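Local coordinates for protein response regulator FixJ (Bradyrhizobium japonicum, PDB 5XSO) that acts as the response regulator of an oxygen-sensing two-component system, inducing expression of nifA and fixK when activated by FixL, at residues V142-D145 with I146-R149; V204-A207 with M208-G211. All coordinates share one frame; numbering follows the deposited sequence.

Contact 1: V142-D145 with I146-R149; sequences VAQD and IAAR
Arg149 reaches back one helical turn to Asp145, and their side chains form an i to i+4 salt bridge on helix 140-152. The arginine chain sets off with CG beside its own backbone N (chi1 -73°). Its CB lies 3.8 Å from Asp145 O, and CG comes closer, 3.5 Å from the same Asp145 O, so the aliphatic stem begins against the carbonyl that accepts the backbone bond from Arg149 N. CD then passes the carboxylate at 3.9 Å from Asp145 OD2, and a bend at chi3 (-133°) turns the guanidinium toward the acid. There NE and NH2 both donate to one oxygen: Arg149 NE lies 2.7 Å from Asp145 OD2, and Arg149 NH2 also 2.7 Å from Asp145 OD2. That oxygen sits almost in the guanidinium plane, at the edge bearing the two nitrogens, but the carboxylate is rotated by 68° against the guanidinium. The NE bond meets OD2 nearly along its C-O axis, whereas NH2 approaches from the anti side and out of the carboxylate plane. At the far tip, NH1 is hydrogen-bonded to Met195 O. One guanidinium face is covered by Ile146, whose CG1 stands 4.2 Å above its centre.

The helical frame comes from the backbone bonds: Ile146 N to Val142 O at 2.8 Å, followed by the equivalent bonds from Ala147 to Ala143, Ala148 to Gln144 and Arg149 to Asp145. Ala148 sits on an exposed side, while the small methyl of Ala143 lets helix 200-209 come close at Arg209, and Ile146 is buried against the same helix. Since OD2 accepts both arginine bonds, negative charge is probably drawn toward that oxygen, and the side-on grip of two nitrogens on one oxygen, together with the NH1 bond, should restrict rotation of the guanidinium.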
loop_
_atom_site.group_PDB
_atom_site.type_symbol
_atom_site.label_atom_id
_atom_site.label_comp_id
_atom_site.label_asym_id
_atom_site.label_seq_id
_atom_site.Cartn_x
_atom_site.Cartn_y
_atom_site.Cartn_z
ATOM N N VAL A 142 -6.412 -10.443 -3.629
ATOM C CA VAL A 142 -7.878 -10.426 -3.693
ATOM C C VAL A 142 -8.390 -8.994 -3.865
ATOM O O VAL A 142 -9.300 -8.736 -4.677
ATOM C CB VAL A 142 -8.509 -11.125 -2.461
ATOM C CG1 VAL A 142 -8.098 -12.591 -2.403
ATOM C CG2 VAL A 142 -8.163 -10.420 -1.158
ATOM N N ALA A 143 -7.785 -8.028 -3.144
ATOM C CA ALA A 143 -8.196 -6.635 -3.336
ATOM C C ALA A 143 -7.941 -6.193 -4.770
ATOM O O ALA A 143 -8.716 -5.422 -5.339
ATOM C CB ALA A 143 -7.461 -5.719 -2.360
ATOM N N GLN A 144 -6.875 -6.696 -5.388
ATOM C CA GLN A 144 -6.691 -6.340 -6.782
ATOM C C GLN A 144 -7.701 -7.051 -7.663
ATOM O O GLN A 144 -8.120 -6.497 -8.688
ATOM C CB GLN A 144 -5.265 -6.638 -7.219
ATOM C CG GLN A 144 -4.227 -5.553 -6.723
ATOM C CD GLN A 144 -4.866 -4.147 -6.477
ATOM O OE1 GLN A 144 -5.123 -3.758 -5.327
ATOM N NE2 GLN A 144 -5.130 -3.401 -7.566
ATOM N N ASP A 145 -8.119 -8.270 -7.282
ATOM C CA ASP A 145 -9.177 -8.922 -8.043
ATOM C C ASP A 145 -10.476 -8.124 -7.935
ATOM O O ASP A 145 -11.148 -7.901 -8.943
ATOM C CB ASP A 145 -9.395 -10.371 -7.590
ATOM C CG ASP A 145 -10.358 -11.144 -8.534
ATOM O OD1 ASP A 145 -9.884 -11.713 -9.549
ATOM O OD2 ASP A 145 -11.594 -11.151 -8.282
ATOM N N ILE A 146 -10.810 -7.650 -6.732
ATOM C CA ILE A 146 -12.033 -6.877 -6.539
ATOM C C ILE A 146 -11.985 -5.589 -7.351
ATOM O O ILE A 146 -12.962 -5.217 -8.018
ATOM C CB ILE A 146 -12.255 -6.594 -5.044
ATOM C CG1 ILE A 146 -12.593 -7.894 -4.312
ATOM C CG2 ILE A 146 -13.382 -5.568 -4.834
ATOM C CD1 ILE A 146 -12.576 -7.759 -2.822
ATOM N N ALA A 147 -10.851 -4.887 -7.301
ATOM C CA ALA A 147 -10.708 -3.672 -8.097
ATOM C C ALA A 147 -10.897 -3.965 -9.576
ATOM O O ALA A 147 -11.482 -3.154 -10.312
ATOM C CB ALA A 147 -9.323 -3.043 -7.858
ATOM N N ALA A 148 -10.367 -5.096 -10.043
ATOM C CA ALA A 148 -10.572 -5.459 -11.431
ATOM C C ALA A 148 -12.061 -5.630 -11.719
ATOM O O ALA A 148 -12.542 -5.220 -12.786
ATOM C CB ALA A 148 -9.824 -6.739 -11.768
ATOM N N ARG A 149 -12.786 -6.269 -10.792
ATOM C CA ARG A 149 -14.226 -6.445 -10.959
ATOM C C ARG A 149 -14.908 -5.092 -11.064
ATOM O O ARG A 149 -15.742 -4.873 -11.948
ATOM C CB ARG A 149 -14.801 -7.249 -9.790
ATOM C CG ARG A 149 -14.431 -8.727 -9.830
ATOM C CD ARG A 149 -15.081 -9.471 -8.645
ATOM N NE ARG A 149 -14.120 -10.329 -7.967
ATOM C CZ ARG A 149 -14.315 -10.919 -6.783
ATOM N NH1 ARG A 149 -15.477 -10.777 -6.134
ATOM N NH2 ARG A 149 -13.348 -11.671 -6.246
#

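Contact 2: V204-A207 with M208-G211; sequences VRLA and MRAG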
loop_
_atom_site.group_PDB
_atom_site.type_symbol
_atom_site.label_atom_id
_atom_site.label_comp_id
_atom_site.label_asym_id
_atom_site.label_seq_id
_atom_site.Cartn_x
_atom_site.Cartn_y
_atom_site.Cartn_z
ATOM N N VAL A 204 -21.700 -4.436 -0.493
ATOM C CA VAL A 204 -21.078 -3.473 0.424
ATOM C C VAL A 204 -19.681 -3.930 0.855
ATOM O O VAL A 204 -18.725 -3.138 0.854
ATOM C CB VAL A 204 -21.993 -3.248 1.642
ATOM C CG1 VAL A 204 -21.261 -2.533 2.774
ATOM C CG2 VAL A 204 -23.214 -2.466 1.221
ATOM N N ARG A 205 -19.538 -5.187 1.250
ATOM C CA ARG A 205 -18.235 -5.605 1.758
ATOM C C ARG A 205 -17.191 -5.632 0.650
ATOM O O ARG A 205 -16.007 -5.392 0.909
ATOM C CB ARG A 205 -18.293 -6.965 2.430
ATOM C CG ARG A 205 -19.366 -7.180 3.471
ATOM C CD ARG A 205 -19.047 -8.397 4.270
ATOM N NE ARG A 205 -19.907 -8.433 5.433
ATOM C CZ ARG A 205 -19.630 -7.766 6.551
ATOM N NH1 ARG A 205 -18.510 -7.054 6.667
ATOM N NH2 ARG A 205 -20.490 -7.827 7.527
ATOM N N LEU A 206 -17.590 -5.967 -0.573
ATOM C CA LEU A 206 -16.649 -5.850 -1.678
ATOM C C LEU A 206 -16.248 -4.390 -1.882
ATOM O O LEU A 206 -15.062 -4.076 -2.073
ATOM C CB LEU A 206 -17.265 -6.436 -2.962
ATOM C CG LEU A 206 -17.533 -7.951 -2.861
ATOM C CD1 LEU A 206 -18.380 -8.463 -4.059
ATOM C CD2 LEU A 206 -16.285 -8.747 -2.759
ATOM N N ALA A 207 -17.224 -3.482 -1.865
ATOM C CA ALA A 207 -16.883 -2.070 -1.911
ATOM C C ALA A 207 -15.992 -1.674 -0.724
ATOM O O ALA A 207 -15.119 -0.817 -0.883
ATOM C CB ALA A 207 -18.158 -1.228 -1.994
ATOM N N MET A 208 -16.150 -2.299 0.451
ATOM C CA MET A 208 -15.171 -2.100 1.520
ATOM C C MET A 208 -13.774 -2.448 1.023
ATOM O O MET A 208 -12.901 -1.578 0.927
ATOM C CB MET A 208 -15.526 -2.942 2.756
ATOM C CG MET A 208 -16.666 -2.398 3.633
ATOM S SD MET A 208 -17.481 -3.615 4.705
ATOM C CE MET A 208 -18.892 -2.690 5.074
ATOM N N ARG A 209 -13.558 -3.723 0.687
ATOM C CA ARG A 209 -12.229 -4.202 0.324
ATOM C C ARG A 209 -11.619 -3.453 -0.848
ATOM O O ARG A 209 -10.397 -3.498 -1.017
ATOM C CB ARG A 209 -12.278 -5.693 0.021
ATOM C CG ARG A 209 -12.511 -6.536 1.248
ATOM C CD ARG A 209 -13.247 -7.833 0.930
ATOM N NE ARG A 209 -12.366 -9.000 1.012
ATOM C CZ ARG A 209 -12.718 -10.229 0.638
ATOM N NH1 ARG A 209 -13.935 -10.460 0.146
ATOM N NH2 ARG A 209 -11.844 -11.227 0.749
ATOM N N ALA A 210 -12.428 -2.788 -1.666
ATOM C CA ALA A 210 -11.924 -1.903 -2.700
ATOM C C ALA A 210 -11.834 -0.460 -2.218
ATOM O O ALA A 210 -11.620 0.442 -3.035
ATOM C CB ALA A 210 -12.800 -1.984 -3.951
ATOM N N GLY A 211 -12.037 -0.236 -0.917
ATOM C CA GLY A 211 -11.959 1.087 -0.321
ATOM C C GLY A 211 -12.895 2.103 -0.925
ATOM O O GLY A 211 -12.597 3.298 -0.898
#
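The last turns of helix 200-209, at the C-terminal end of the LuxR-type DNA-binding region, bring Val204 and Arg205 against Met208, and the helix ends at Arg209 in a Schellman motif. Met208 carries most of the side-chain contact. A chi1 of -77° sends its CG opposite the carbonyl carbon, back over the preceding turn, and the rest of its chain is extended. Its CB is 3.1 Å from Arg205 O, and SD passes 3.6 Å from Arg205 CA. Beyond the sulfur, CE points at the CG1 branch of Val204; their separation is shorter than ordinary carbon packing allows, but Met208 was deposited in two conformers, so the apparent tightness is doubtful. Arg205 runs beside Met208 in the same direction, with NH1 4.1 Å from Met208 SD. A flexible thioether suits this exposed strip because it can follow both the valine branch and the arginine stem.

Three backbone bonds continue the helix, from Met208 N to Val204 O at 2.7 Å, Arg209 N to Arg205 O at 3.0 Å, and Ala210 N to Leu206 O, also 3.0 Å. In the Schellman motif, Met212 N turns back to Ala207 O, while Gly211 N closes the inner turn on Met208 O, although this last separation is implausibly short and its exact geometry doubtful. Gly211 is the C-prime residue, with a positive phi of 58° that glycine adopts readily.

On another side, Leu206 crosses Arg209, its CD2 4.1 Å from Arg209 NH1. Leu206, a branched apolar residue, is buried on the side of helix 140-152 and touches Arg149. The small methyl of Ala207 allows close packing on Ile165 of helix 155-166, and Val204 touches that same isoleucine.

Contact 1 is about two turns of helix 140-152; contact 2 is the last turns of helix 200-209 with the residues that end it, and their centres are about 10 Å apart. The two helices pack directly through Ile146, which meets Leu206, Arg209 and Ala210; its CD1 comes within 3.5 Å of Arg209 CB. Contact 1 is largely at the surface, with Ile146 alone buried, and its distinctive chemistry is ionic. Contact 2 is partly buried, with Leu206 and Ala207 buried, and combines apolar packing with a backbone cap. Contact 1 thus lies wholly within its helix, whereas contact 2 includes the point where its helix stops.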